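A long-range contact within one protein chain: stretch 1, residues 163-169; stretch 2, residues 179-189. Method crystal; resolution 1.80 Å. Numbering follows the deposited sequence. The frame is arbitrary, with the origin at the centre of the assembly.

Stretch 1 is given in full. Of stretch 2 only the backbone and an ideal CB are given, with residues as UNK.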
# COMPACT_ATOMS: atom_id res chain seq x y z
N GLN A 163 -9.08 12.52 -7.73
CA GLN A 163 -7.94 12.42 -6.72
C GLN A 163 -6.61 12.00 -7.46
O GLN A 163 -5.48 12.03 -6.97
CB GLN A 163 -8.26 11.37 -5.63
CG GLN A 163 -7.88 9.91 -5.97
CD GLN A 163 -8.33 8.84 -4.93
OE1 GLN A 163 -7.57 8.44 -4.04
NE2 GLN A 163 -9.57 8.38 -5.07
N VAL A 164 -6.83 11.63 -8.69
CA VAL A 164 -5.81 11.37 -9.71
C VAL A 164 -5.00 12.67 -9.97
O VAL A 164 -3.79 12.65 -10.18
CB VAL A 164 -6.55 10.89 -11.04
CG1 VAL A 164 -5.65 10.78 -12.21
CG2 VAL A 164 -7.27 9.55 -10.77
N GLU A 165 -5.69 13.80 -9.99
CA GLU A 165 -5.07 15.03 -10.50
C GLU A 165 -4.00 15.54 -9.54
O GLU A 165 -3.04 16.22 -9.93
CB GLU A 165 -6.14 16.09 -10.80
CG GLU A 165 -7.05 15.61 -11.87
CD GLU A 165 -8.14 16.60 -12.26
OE1 GLU A 165 -8.02 17.78 -11.95
OE2 GLU A 165 -9.11 16.16 -12.91
N GLU A 166 -4.12 15.12 -8.29
CA GLU A 166 -3.14 15.55 -7.28
C GLU A 166 -1.74 15.14 -7.72
O GLU A 166 -0.74 15.87 -7.52
CB GLU A 166 -3.40 14.93 -5.91
CG GLU A 166 -2.32 15.36 -4.93
CD GLU A 166 -2.46 14.85 -3.51
OE1 GLU A 166 -3.41 14.08 -3.23
OE2 GLU A 166 -1.58 15.24 -2.68
N PHE A 167 -1.67 13.97 -8.35
CA PHE A 167 -0.37 13.41 -8.77
C PHE A 167 -0.09 13.42 -10.27
O PHE A 167 1.07 13.43 -10.68
CB PHE A 167 -0.21 12.02 -8.20
CG PHE A 167 -0.19 11.99 -6.70
CD1 PHE A 167 0.90 12.51 -6.01
CD2 PHE A 167 -1.24 11.48 -6.00
CE1 PHE A 167 0.93 12.54 -4.63
CE2 PHE A 167 -1.22 11.45 -4.62
CZ PHE A 167 -0.13 11.98 -3.92
N LEU A 168 -1.15 13.41 -11.08
CA LEU A 168 -1.02 13.33 -12.53
C LEU A 168 -1.10 14.71 -13.18
O LEU A 168 -0.76 14.91 -14.36
CB LEU A 168 -2.07 12.35 -13.13
CG LEU A 168 -1.57 10.91 -13.10
CD1 LEU A 168 -1.52 10.33 -11.66
CD2 LEU A 168 -2.49 10.03 -14.00
N GLY A 169 -1.57 15.64 -12.37
CA GLY A 169 -1.89 16.98 -12.80
C GLY A 169 -3.21 17.13 -13.54
O GLY A 169 -4.02 16.23 -13.55
N UNK A 179 -6.29 12.86 -21.09
CA UNK A 179 -4.89 12.77 -21.43
C UNK A 179 -4.06 13.59 -20.44
O UNK A 179 -4.24 14.80 -20.26
CB UNK A 179 -4.66 13.25 -22.87
N UNK A 180 -3.17 12.88 -19.75
CA UNK A 180 -2.27 13.44 -18.75
C UNK A 180 -0.81 13.39 -19.19
O UNK A 180 -0.36 12.43 -19.80
CB UNK A 180 -2.44 12.69 -17.42
N UNK A 181 -0.09 14.47 -18.89
CA UNK A 181 1.34 14.48 -19.03
C UNK A 181 1.92 14.22 -17.62
O UNK A 181 1.94 15.11 -16.79
CB UNK A 181 1.83 15.80 -19.63
N UNK A 182 2.39 13.01 -17.40
CA UNK A 182 2.79 12.54 -16.06
C UNK A 182 4.29 12.59 -15.87
O UNK A 182 5.07 12.12 -16.69
CB UNK A 182 2.29 11.11 -15.82
N UNK A 183 4.69 13.16 -14.74
CA UNK A 183 6.09 13.28 -14.40
C UNK A 183 6.35 12.46 -13.17
O UNK A 183 5.45 12.25 -12.34
CB UNK A 183 6.50 14.74 -14.19
N UNK A 184 7.59 11.99 -13.01
CA UNK A 184 7.76 11.07 -11.85
C UNK A 184 7.51 11.77 -10.52
O UNK A 184 7.94 12.90 -10.35
CB UNK A 184 9.17 10.47 -11.85
N UNK A 185 6.76 11.08 -9.64
CA UNK A 185 6.33 11.59 -8.31
C UNK A 185 6.86 10.72 -7.16
O UNK A 185 6.73 9.50 -7.22
CB UNK A 185 4.80 11.65 -8.24
N UNK A 186 7.41 11.35 -6.11
CA UNK A 186 7.71 10.59 -4.87
C UNK A 186 6.40 10.22 -4.19
O UNK A 186 5.39 10.88 -4.40
CB UNK A 186 8.59 11.40 -3.92
N UNK A 187 6.41 9.15 -3.41
CA UNK A 187 5.20 8.75 -2.68
C UNK A 187 5.16 9.49 -1.33
O UNK A 187 6.02 9.25 -0.49
CB UNK A 187 5.16 7.23 -2.47
N UNK A 188 4.16 10.36 -1.09
CA UNK A 188 4.05 10.99 0.25
C UNK A 188 3.65 9.98 1.35
O UNK A 188 2.69 9.27 1.18
CB UNK A 188 3.02 12.12 0.21
N UNK A 189 4.39 9.89 2.44
CA UNK A 189 4.07 8.83 3.40
C UNK A 189 2.67 8.93 4.00
O UNK A 189 2.05 7.92 4.35
CB UNK A 189 5.10 8.85 4.53

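Stretch 1 ends in a short helix, closed at G169, whose phi is positive, and stretch 2 runs past it first as a strand and then as an extended loop. Position 179 lies in the strand, and its CB has nothing of stretch 1 within reach. Stretch 1 sets no requirement here, and almost any residue compatible with a strand would do; the residue is alanine, A179.

At position 180 the CA-to-CB bond points toward stretch 1, and the ideal CB lies 4.1 Å from L168 O. Beyond it are the apolar side chains of V164 and L168, the aliphatic part of E165 and the carbonyl of G169. A large apolar side chain is favoured; leucine, methionine or an aromatic would all be reasonable. The residue is F180, with chi1 in the m well. L168 lies over one face of its ring, with L168 CD2 4.1 Å from the ring centroid in a CH-pi contact and L168 CB 3.5 Å from F180 CD2. V164 CG1 packs 3.7 Å from F180 CZ. At the ring edge, G169 O approaches F180 CE2 to 3.2 Å, placing the carbonyl oxygen near the ring plane, where the aromatic hydrogens lie.

Position 181 turns its CB away, into space that stretch 1 does not occupy, so a polar residue is as suitable as any other. It is Q181, and its part in the contact is played by the backbone: a water accepts from Q181 N at 3.1 Å and donates to L168 O at 2.7 Å, bridging the two chain segments without a direct hydrogen bond.

At 182 the backbones are close, with CA 5.3 Å from the CA of L168. The CB points sideways, and its ideal position is 4.7 Å from L168 CG. A compact apolar residue fits, and a beta-branched one also suits the extended backbone. V182 meets this with V182 CG2 3.9 Å from L168 CG.

Position 183 has its CB sideways with no part of stretch 1 nearby, leaving the choice wide. E183 leads its side chain away, while E183 N donates to a second water at 3.0 Å; that water donates to F167 O at 2.8 Å. Position 184 points away, with phi near -64°, which permits proline, and P184 is found.

At 185 the CB points toward stretch 1, 4.6 Å from F167 CD1, with the F167 carbonyl also near. A medium or long side chain, apolar or amide-bearing, could cover this ground. Q185 lays its aliphatic portion against the backbone, Q185 CG being 3.5 Å from F167 O, and places OE1 near the plane of the F167 ring. Its NE2 makes weak hydrogen bonds to the second water and to E183 O.

Positions 186 and 187 point away and are little constrained by stretch 1; they are P186 and I187. Position 188 faces the far end of the F167 ring, its ideal CB 5.2 Å from F167 CZ. A small or medium apolar group suits, and phi of -69° allows proline: P188 CG meets F167 CE1 edge-on at 3.7 Å. Position 189 is out of reach, and is P189.

Stretch 2, residues 179-189: AFQVEPQPIPP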
# COMPACT_ATOMS: atom_id res chain seq x y z
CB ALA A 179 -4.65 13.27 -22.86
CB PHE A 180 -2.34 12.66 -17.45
CG PHE A 180 -3.68 12.68 -16.76
CD1 PHE A 180 -4.64 11.69 -17.02
CD2 PHE A 180 -3.96 13.66 -15.82
CE1 PHE A 180 -5.85 11.70 -16.34
CE2 PHE A 180 -5.14 13.67 -15.14
CZ PHE A 180 -6.09 12.70 -15.39
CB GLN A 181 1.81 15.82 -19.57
CG GLN A 181 3.19 15.69 -20.19
CD GLN A 181 3.24 14.61 -21.28
OE1 GLN A 181 2.27 14.43 -22.04
NE2 GLN A 181 4.36 13.87 -21.35
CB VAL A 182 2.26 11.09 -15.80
CG1 VAL A 182 2.45 10.70 -14.30
CG2 VAL A 182 0.81 11.00 -16.16
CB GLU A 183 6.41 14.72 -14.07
CG GLU A 183 5.89 15.72 -15.05
CD GLU A 183 6.98 16.39 -15.81
OE1 GLU A 183 8.14 16.26 -15.39
OE2 GLU A 183 6.68 17.04 -16.83
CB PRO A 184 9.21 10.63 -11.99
CG PRO A 184 9.47 10.73 -13.49
CD PRO A 184 8.77 12.00 -13.90
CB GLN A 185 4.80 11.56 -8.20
CG GLN A 185 4.07 12.39 -9.23
CD GLN A 185 4.33 13.83 -8.98
OE1 GLN A 185 4.37 14.23 -7.81
NE2 GLN A 185 4.55 14.62 -10.04
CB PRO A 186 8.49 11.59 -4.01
CG PRO A 186 8.53 12.83 -4.75
CD PRO A 186 7.93 12.72 -6.07
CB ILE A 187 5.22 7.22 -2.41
CG1 ILE A 187 5.21 6.41 -3.72
CG2 ILE A 187 4.01 6.78 -1.60
CD1 ILE A 187 5.64 4.95 -3.52
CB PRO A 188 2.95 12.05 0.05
CG PRO A 188 2.75 12.16 -1.45
CD PRO A 188 3.07 10.80 -1.98
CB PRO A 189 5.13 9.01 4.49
CG PRO A 189 6.18 9.80 3.90
CD PRO A 189 5.65 10.59 2.78
O HOH W 1 2.87 14.23 -12.67
O HOH W 2 -1.31 16.21 -16.68
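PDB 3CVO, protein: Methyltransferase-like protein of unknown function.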